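PDB 4LK5: enoyl-CoA hydratase from Mycobacterium avium subsp. paratuberculosis, which probably catalyses the reversible addition of water to the double bond of 2-enoyl-CoA thioesters, as other hydratases of the crotonase family do. Local coordinates for residues M191-L196 with W208-A213; A124-P129 with A249-L254. All coordinates share one frame; numbering follows the deposited sequence.

Interaction 1: residues M191-L196 with W208-A213; sequences MQMALL and WGLVTA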
HETATM    1  N   MSE C 191       3.319   7.285   8.176  1.00 32.48           N
HETATM    2  CA  MSE C 191       4.173   7.615   9.292  1.00 33.62           C
HETATM    3  C   MSE C 191       4.652   9.046   9.135  1.00 34.00           C
HETATM    4  O   MSE C 191       4.725   9.795  10.081  1.00 34.07           O
HETATM    5  CB  MSE C 191       5.238   6.534   9.241  1.00 34.71           C
HETATM    6  CG  MSE C 191       6.054   6.455  10.514  1.00 41.46           C
HETATM    7 SE   MSE C 191       5.064   5.691  12.032  1.00 41.80          SE
HETATM    8  CE  MSE C 191       5.414   3.789  11.694  1.00 39.82           C
ATOM      9  N   GLN C 192       4.900   9.469   7.919  1.00 33.83           N
ATOM     10  CA  GLN C 192       5.287  10.838   7.666  1.00 34.76           C
ATOM     11  C   GLN C 192       4.156  11.804   7.993  1.00 36.53           C
ATOM     12  O   GLN C 192       4.378  12.840   8.625  1.00 38.87           O
ATOM     13  CB  GLN C 192       5.609  10.948   6.184  1.00 39.11           C
ATOM     14  CG  GLN C 192       5.923  12.316   5.634  1.00 37.99           C
ATOM     15  CD  GLN C 192       6.225  12.249   4.153  1.00 41.93           C
ATOM     16  OE1 GLN C 192       6.627  11.211   3.611  1.00 47.46           O
ATOM     17  NE2 GLN C 192       6.034  13.355   3.485  1.00 42.71           N
HETATM   18  N   MSE C 193       2.948  11.490   7.529  1.00 32.11           N
HETATM   19  CA  MSE C 193       1.848  12.379   7.743  1.00 31.54           C
HETATM   20  C   MSE C 193       1.586  12.481   9.200  1.00 31.85           C
HETATM   21  O   MSE C 193       1.230  13.539   9.696  1.00 33.60           O
HETATM   22  CB  MSE C 193       0.584  11.872   7.084  1.00 32.35           C
HETATM   23  CG  MSE C 193       0.650  12.151   5.583  1.00 34.86           C
HETATM   24 SE   MSE C 193      -1.076  11.623   4.741  1.00 40.31          SE
HETATM   25  CE  MSE C 193      -2.160  13.158   5.363  1.00 38.59           C
ATOM     26  N   ALA C 194       1.756  11.373   9.906  1.00 32.05           N
ATOM     27  CA  ALA C 194       1.400  11.293  11.315  1.00 32.97           C
ATOM     28  C   ALA C 194       2.465  11.908  12.217  1.00 35.02           C
ATOM     29  O   ALA C 194       2.134  12.596  13.164  1.00 30.97           O
ATOM     30  CB  ALA C 194       1.182   9.835  11.704  1.00 32.54           C
ATOM     31  N   LEU C 195       3.742  11.623  11.942  1.00 36.12           N
ATOM     32  CA  LEU C 195       4.822  12.107  12.798  1.00 37.90           C
ATOM     33  C   LEU C 195       5.335  13.488  12.407  1.00 40.76           C
ATOM     34  O   LEU C 195       5.883  14.207  13.255  1.00 46.02           O
ATOM     35  CB  LEU C 195       6.010  11.137  12.836  1.00 35.12           C
ATOM     36  CG  LEU C 195       5.835   9.758  13.478  1.00 35.02           C
ATOM     37  CD1 LEU C 195       7.189   9.056  13.473  1.00 37.32           C
ATOM     38  CD2 LEU C 195       5.276   9.805  14.891  1.00 34.05           C
ATOM     39  N   LEU C 196       5.190  13.851  11.139  1.00 36.93           N
ATOM     40  CA  LEU C 196       5.699  15.122  10.657  1.00 35.28           C
ATOM     41  C   LEU C 196       4.606  15.800   9.899  1.00 34.58           C
ATOM     42  O   LEU C 196       4.780  16.180   8.745  1.00 33.64           O
ATOM     43  CB  LEU C 196       6.899  14.909   9.733  1.00 35.81           C
ATOM     44  CG  LEU C 196       8.099  14.336  10.449  1.00 36.71           C
ATOM     45  CD1 LEU C 196       9.027  13.670   9.435  1.00 39.18           C
ATOM     46  CD2 LEU C 196       8.810  15.431  11.236  1.00 37.19           C
ATOM     47  N   TRP C 208       0.053  10.472  -4.572  1.00 43.59           N
ATOM     48  CA  TRP C 208       0.278   9.475  -3.520  1.00 38.54           C
ATOM     49  C   TRP C 208      -0.708   8.300  -3.517  1.00 35.84           C
ATOM     50  O   TRP C 208      -0.460   7.299  -2.854  1.00 31.63           O
ATOM     51  CB  TRP C 208       0.162  10.148  -2.155  1.00 40.58           C
ATOM     52  CG  TRP C 208       1.390  10.905  -1.703  1.00 41.57           C
ATOM     53  CD1 TRP C 208       2.423  11.372  -2.488  1.00 39.18           C
ATOM     54  CD2 TRP C 208       1.684  11.320  -0.363  1.00 38.68           C
ATOM     55  NE1 TRP C 208       3.348  12.015  -1.710  1.00 37.08           N
ATOM     56  CE2 TRP C 208       2.920  12.017  -0.407  1.00 39.93           C
ATOM     57  CE3 TRP C 208       1.027  11.164   0.872  1.00 35.25           C
ATOM     58  CZ2 TRP C 208       3.520  12.551   0.745  1.00 39.57           C
ATOM     59  CZ3 TRP C 208       1.604  11.683   2.001  1.00 35.72           C
ATOM     60  CH2 TRP C 208       2.858  12.363   1.939  1.00 41.55           C
ATOM     61  N   GLY C 209      -1.837   8.440  -4.201  1.00 35.24           N
ATOM     62  CA  GLY C 209      -2.959   7.491  -4.084  1.00 33.33           C
ATOM     63  C   GLY C 209      -3.914   7.754  -2.931  1.00 33.32           C
ATOM     64  O   GLY C 209      -4.645   6.860  -2.521  1.00 34.53           O
ATOM     65  N   LEU C 210      -3.927   8.974  -2.401  1.00 31.77           N
ATOM     66  CA  LEU C 210      -4.744   9.274  -1.228  1.00 34.66           C
ATOM     67  C   LEU C 210      -6.148   9.686  -1.603  1.00 36.20           C
ATOM     68  O   LEU C 210      -7.040   9.586  -0.764  1.00 36.64           O
ATOM     69  CB  LEU C 210      -4.132  10.409  -0.385  1.00 37.39           C
ATOM     70  CG  LEU C 210      -4.711  10.721   1.003  1.00 38.82           C
ATOM     71  CD1 LEU C 210      -4.449   9.567   1.935  1.00 38.74           C
ATOM     72  CD2 LEU C 210      -4.100  11.974   1.625  1.00 43.81           C
ATOM     73  N   VAL C 211      -6.348  10.198  -2.829  1.00 38.40           N
ATOM     74  CA  VAL C 211      -7.691  10.609  -3.278  1.00 39.52           C
ATOM     75  C   VAL C 211      -7.987  10.191  -4.697  1.00 39.59           C
ATOM     76  O   VAL C 211      -7.104   9.860  -5.475  1.00 35.89           O
ATOM     77  CB  VAL C 211      -7.937  12.129  -3.173  1.00 41.17           C
ATOM     78  CG1 VAL C 211      -7.622  12.619  -1.764  1.00 43.06           C
ATOM     79  CG2 VAL C 211      -7.117  12.898  -4.191  1.00 41.74           C
ATOM     80  N   THR C 212      -9.264  10.229  -5.014  1.00 37.96           N
ATOM     81  CA  THR C 212      -9.747   9.663  -6.221  1.00 38.41           C
ATOM     82  C   THR C 212      -9.530  10.643  -7.393  1.00 42.89           C
ATOM     83  O   THR C 212      -9.075  10.246  -8.499  1.00 38.10           O
ATOM     84  CB  THR C 212     -11.218   9.286  -6.022  1.00 37.36           C
ATOM     85  OG1 THR C 212     -11.321   8.486  -4.828  1.00 31.98           O
ATOM     86  CG2 THR C 212     -11.722   8.490  -7.222  1.00 38.49           C
ATOM     87  N   ALA C 213      -9.826  11.920  -7.149  1.00 42.75           N
ATOM     88  CA  ALA C 213      -9.638  12.940  -8.182  1.00 43.31           C
ATOM     89  C   ALA C 213      -9.519  14.351  -7.638  1.00 40.80           C
ATOM     90  O   ALA C 213     -10.028  14.658  -6.574  1.00 39.09           O
ATOM     91  CB  ALA C 213     -10.760  12.860  -9.218  1.00 42.62           C
TER
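Met193 and Trp208 make a buried Met-aromatic contact of edge type, joining the last turns of helix 187-195 to the end of helix 202-208. Met193 is modelled as selenomethionine, and its SE lies 5.2 Å from the centroid of the six-membered ring of Trp208, 80° off the ring normal, so it sits beside the ring and not over a face. Its CG comes closer still, with Met193 CG 3.7 Å from Trp208 CZ3 and in the plane of the indole. The two side chains run past one another in opposite directions. With CG anti to the carbonyl carbon (chi1 -78°) and the chain extended at chi2, Met193 SE is carried alongside the ring edge, 3.8 Å from Trp208 CZ3; Met193 SE is also 4.4 Å from Leu210 CD2.

Gln192 meets the neighbouring corner of the same edge. Its CG is anti to the backbone N, the rest of the chain is extended, and Gln192 CD arrives 4.0 Å from Trp208 CH2. The amide is turned steeply, 75° from the indole plane. No hydrogen bond crosses between the segments, so shape and dispersion carry the contact. Gln192 also packs on Thr212 of the second subunit.

Gly209 lets the chain leave the tryptophan helix: its positive phi closes a Schellman motif, after which Leu210 can turn back toward Met193. Val185 of helix 177-185 and Leu200 of strand 200-201 each touch both Trp208 and Leu210, while Arg189 makes a cation-pi contact with the indole. Thr212 and Ala213 then bond through their backbones to strand 153-157. The arrangement is a helix packed on the C-terminal Schellman turn of the next helix, from which the chain runs into strand 213-215, outermost in this chain's six-stranded sheet of the alpha/beta crotonase fold.

Interaction 2: residues A124-P129 with A249-L254; sequences AIAALP and ATLTEL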
ATOM      1  N   ALA C 124     -19.524   2.950  10.611  1.00 35.90           N
ATOM      2  CA  ALA C 124     -20.807   3.054   9.899  1.00 37.99           C
ATOM      3  C   ALA C 124     -20.509   3.300   8.442  1.00 37.38           C
ATOM      4  O   ALA C 124     -21.144   2.716   7.582  1.00 34.72           O
ATOM      5  CB  ALA C 124     -21.679   4.158  10.463  1.00 37.46           C
ATOM      6  N   ILE C 125     -19.505   4.138   8.173  1.00 37.81           N
ATOM      7  CA  ILE C 125     -19.104   4.374   6.788  1.00 40.18           C
ATOM      8  C   ILE C 125     -18.586   3.121   6.104  1.00 39.09           C
ATOM      9  O   ILE C 125     -19.022   2.820   5.032  1.00 41.51           O
ATOM     10  CB  ILE C 125     -18.098   5.507   6.654  1.00 38.11           C
ATOM     11  CG1 ILE C 125     -18.788   6.814   7.001  1.00 36.74           C
ATOM     12  CG2 ILE C 125     -17.569   5.606   5.225  1.00 38.27           C
ATOM     13  CD1 ILE C 125     -17.818   7.935   7.267  1.00 37.47           C
ATOM     14  N   ALA C 126     -17.675   2.399   6.735  1.00 42.97           N
ATOM     15  CA  ALA C 126     -17.108   1.164   6.164  1.00 40.72           C
ATOM     16  C   ALA C 126     -18.166   0.073   5.962  1.00 39.45           C
ATOM     17  O   ALA C 126     -18.088  -0.720   5.023  1.00 38.82           O
ATOM     18  CB  ALA C 126     -15.963   0.641   7.045  1.00 37.04           C
ATOM     19  N   ALA C 127     -19.127   0.012   6.866  1.00 40.28           N
ATOM     20  CA  ALA C 127     -20.188  -0.992   6.783  1.00 41.35           C
ATOM     21  C   ALA C 127     -21.327  -0.622   5.784  1.00 43.20           C
ATOM     22  O   ALA C 127     -22.172  -1.458   5.489  1.00 45.50           O
ATOM     23  CB  ALA C 127     -20.767  -1.227   8.174  1.00 38.31           C
ATOM     24  N   LEU C 128     -21.339   0.608   5.266  1.00 39.28           N
ATOM     25  CA  LEU C 128     -22.463   1.093   4.437  1.00 43.58           C
ATOM     26  C   LEU C 128     -22.543   0.473   2.999  1.00 41.68           C
ATOM     27  O   LEU C 128     -21.671   0.733   2.168  1.00 40.87           O
ATOM     28  CB  LEU C 128     -22.360   2.617   4.360  1.00 47.80           C
ATOM     29  CG  LEU C 128     -23.497   3.511   3.826  1.00 51.41           C
ATOM     30  CD1 LEU C 128     -24.849   2.860   3.997  1.00 52.54           C
ATOM     31  CD2 LEU C 128     -23.468   4.881   4.528  1.00 51.11           C
ATOM     32  N   PRO C 129     -23.581  -0.332   2.699  1.00 37.13           N
ATOM     33  CA  PRO C 129     -23.694  -1.029   1.391  1.00 37.17           C
ATOM     34  C   PRO C 129     -23.967  -0.139   0.156  1.00 38.71           C
ATOM     35  O   PRO C 129     -24.688  -0.535  -0.764  1.00 34.95           O
ATOM     36  CB  PRO C 129     -24.862  -2.005   1.590  1.00 36.83           C
ATOM     37  CG  PRO C 129     -25.163  -2.006   3.042  1.00 38.55           C
ATOM     38  CD  PRO C 129     -24.655  -0.723   3.627  1.00 39.83           C
ATOM     39  N   ALA C 249     -11.047  -6.895   2.162  1.00 27.50           N
ATOM     40  CA  ALA C 249      -9.657  -7.197   1.846  1.00 28.59           C
ATOM     41  C   ALA C 249      -8.609  -6.187   2.371  1.00 32.34           C
ATOM     42  O   ALA C 249      -7.492  -6.597   2.722  1.00 32.57           O
ATOM     43  CB  ALA C 249      -9.475  -7.363   0.362  1.00 28.91           C
ATOM     44  N   THR C 250      -8.979  -4.902   2.464  1.00 30.68           N
ATOM     45  CA  THR C 250      -8.060  -3.816   2.855  1.00 28.56           C
ATOM     46  C   THR C 250      -8.146  -3.271   4.282  1.00 28.89           C
ATOM     47  O   THR C 250      -7.222  -2.564   4.703  1.00 25.44           O
ATOM     48  CB  THR C 250      -8.309  -2.564   1.994  1.00 27.51           C
ATOM     49  OG1 THR C 250      -9.709  -2.255   1.998  1.00 27.81           O
ATOM     50  CG2 THR C 250      -7.851  -2.792   0.589  1.00 28.90           C
ATOM     51  N   LEU C 251      -9.258  -3.538   4.974  1.00 29.27           N
ATOM     52  CA  LEU C 251      -9.566  -2.939   6.264  1.00 31.38           C
ATOM     53  C   LEU C 251      -9.684  -3.993   7.372  1.00 31.39           C
ATOM     54  O   LEU C 251     -10.267  -3.796   8.447  1.00 28.34           O
ATOM     55  CB  LEU C 251     -10.870  -2.185   6.190  1.00 33.52           C
ATOM     56  CG  LEU C 251     -11.003  -1.061   5.168  1.00 35.06           C
ATOM     57  CD1 LEU C 251     -12.323  -0.364   5.481  1.00 34.75           C
ATOM     58  CD2 LEU C 251      -9.844  -0.093   5.235  1.00 32.52           C
ATOM     59  N   THR C 252      -9.100  -5.119   7.079  1.00 31.14           N
ATOM     60  CA  THR C 252      -8.869  -6.173   8.031  1.00 32.01           C
ATOM     61  C   THR C 252      -8.386  -5.611   9.399  1.00 33.37           C
ATOM     62  O   THR C 252      -8.738  -6.113  10.426  1.00 31.83           O
ATOM     63  CB  THR C 252      -7.861  -7.092   7.316  1.00 34.01           C
ATOM     64  OG1 THR C 252      -8.518  -8.295   6.893  1.00 38.39           O
ATOM     65  CG2 THR C 252      -6.640  -7.365   8.067  1.00 32.82           C
ATOM     66  N   GLU C 253      -7.594  -4.550   9.415  1.00 32.85           N
ATOM     67  CA  GLU C 253      -7.049  -4.067  10.683  1.00 33.93           C
ATOM     68  C   GLU C 253      -7.759  -2.824  11.223  1.00 33.34           C
ATOM     69  O   GLU C 253      -7.277  -2.200  12.158  1.00 27.86           O
ATOM     70  CB  GLU C 253      -5.548  -3.768  10.519  1.00 33.40           C
ATOM     71  CG  GLU C 253      -4.760  -4.966  10.038  1.00 36.22           C
ATOM     72  CD  GLU C 253      -5.021  -6.215  10.881  1.00 40.82           C
ATOM     73  OE1 GLU C 253      -5.086  -6.070  12.119  1.00 46.78           O
ATOM     74  OE2 GLU C 253      -5.141  -7.345  10.333  1.00 49.32           O
ATOM     75  N   LEU C 254      -8.884  -2.460  10.625  1.00 32.32           N
ATOM     76  CA  LEU C 254      -9.564  -1.262  11.028  1.00 33.82           C
ATOM     77  C   LEU C 254     -10.083  -1.373  12.439  1.00 35.94           C
ATOM     78  O   LEU C 254      -9.899  -0.451  13.226  1.00 36.49           O
ATOM     79  CB  LEU C 254     -10.742  -0.991  10.112  1.00 36.98           C
ATOM     80  CG  LEU C 254     -11.632   0.151  10.580  1.00 38.53           C
ATOM     81  CD1 LEU C 254     -10.801   1.444  10.602  1.00 40.06           C
ATOM     82  CD2 LEU C 254     -12.866   0.316   9.715  1.00 36.12           C
TER
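Leu251 O accepts the backbone N-H of Leu254 at 2.9 Å, a bond within the turn between helices 236-250 and 254-269, the turn that carries both leucines facing Ala126. The methyl of Ala126, near the end of helix 113-127, is what they meet: Ala126 CB is 4.1 Å from Leu251 CD1, and Leu254 CD2 approaches the same Ala126 CB at 4.1 Å. Leu251 CD1 and Leu254 CD2 are themselves 4.3 Å apart, so the three methyls form a nearly equilateral triangle, with the alanine facing the gap between two leucine tips.

The leucines get there by different routes. Leu251, the first residue to leave helical geometry, holds CG anti to its carbonyl carbon (chi1 -58°), whereas Leu254, opening the next helix just after Glu253 at the N-cap position, swings CG anti to the backbone N (chi1 172°). From these different starts Leu251 CD1 and Leu254 CD2 converge on one methyl.

Asn247 of helix 236-250 also touches Ala126, and Lys243 from that helix offers NZ in weak hydrogen bonds to Ala126 O and Leu128 O. Behind the helix, Leu128 packs on Met71 and Ala75 of helix 61-76. Leu251 also packs on Arg187 of the third subunit.

Between the two segments the contact is purely apolar and small, burying 71 Å² in all. With no hydrogen bond across it, nothing directional fixes the spacing; methyl-to-methyl packing joins the two segments, and Lys243 adds weak polar links between helix 236-250 and the end of helix 113-127.

Overall arrangement
Interactions 1 and 2 are separate patches of one chain: their centres lie 19 Å apart and their nearest atoms about 11 Å, so neither touches the other. Both segments of interaction 1 fall within the long span of chain between 124-129 and 249-254. What the two interactions share is a neighbour: segments of both pack on the third subunit. Thr212 packs on Ile188 of the third subunit, and Thr250 and Leu251 pack on Arg187 of that same subunit, so adjacent residues at the start of the neighbour's helix 187-195 receive both regions. Gln192 itself packs on Thr212 of the second subunit, so residues of both interactions lie at subunit interfaces.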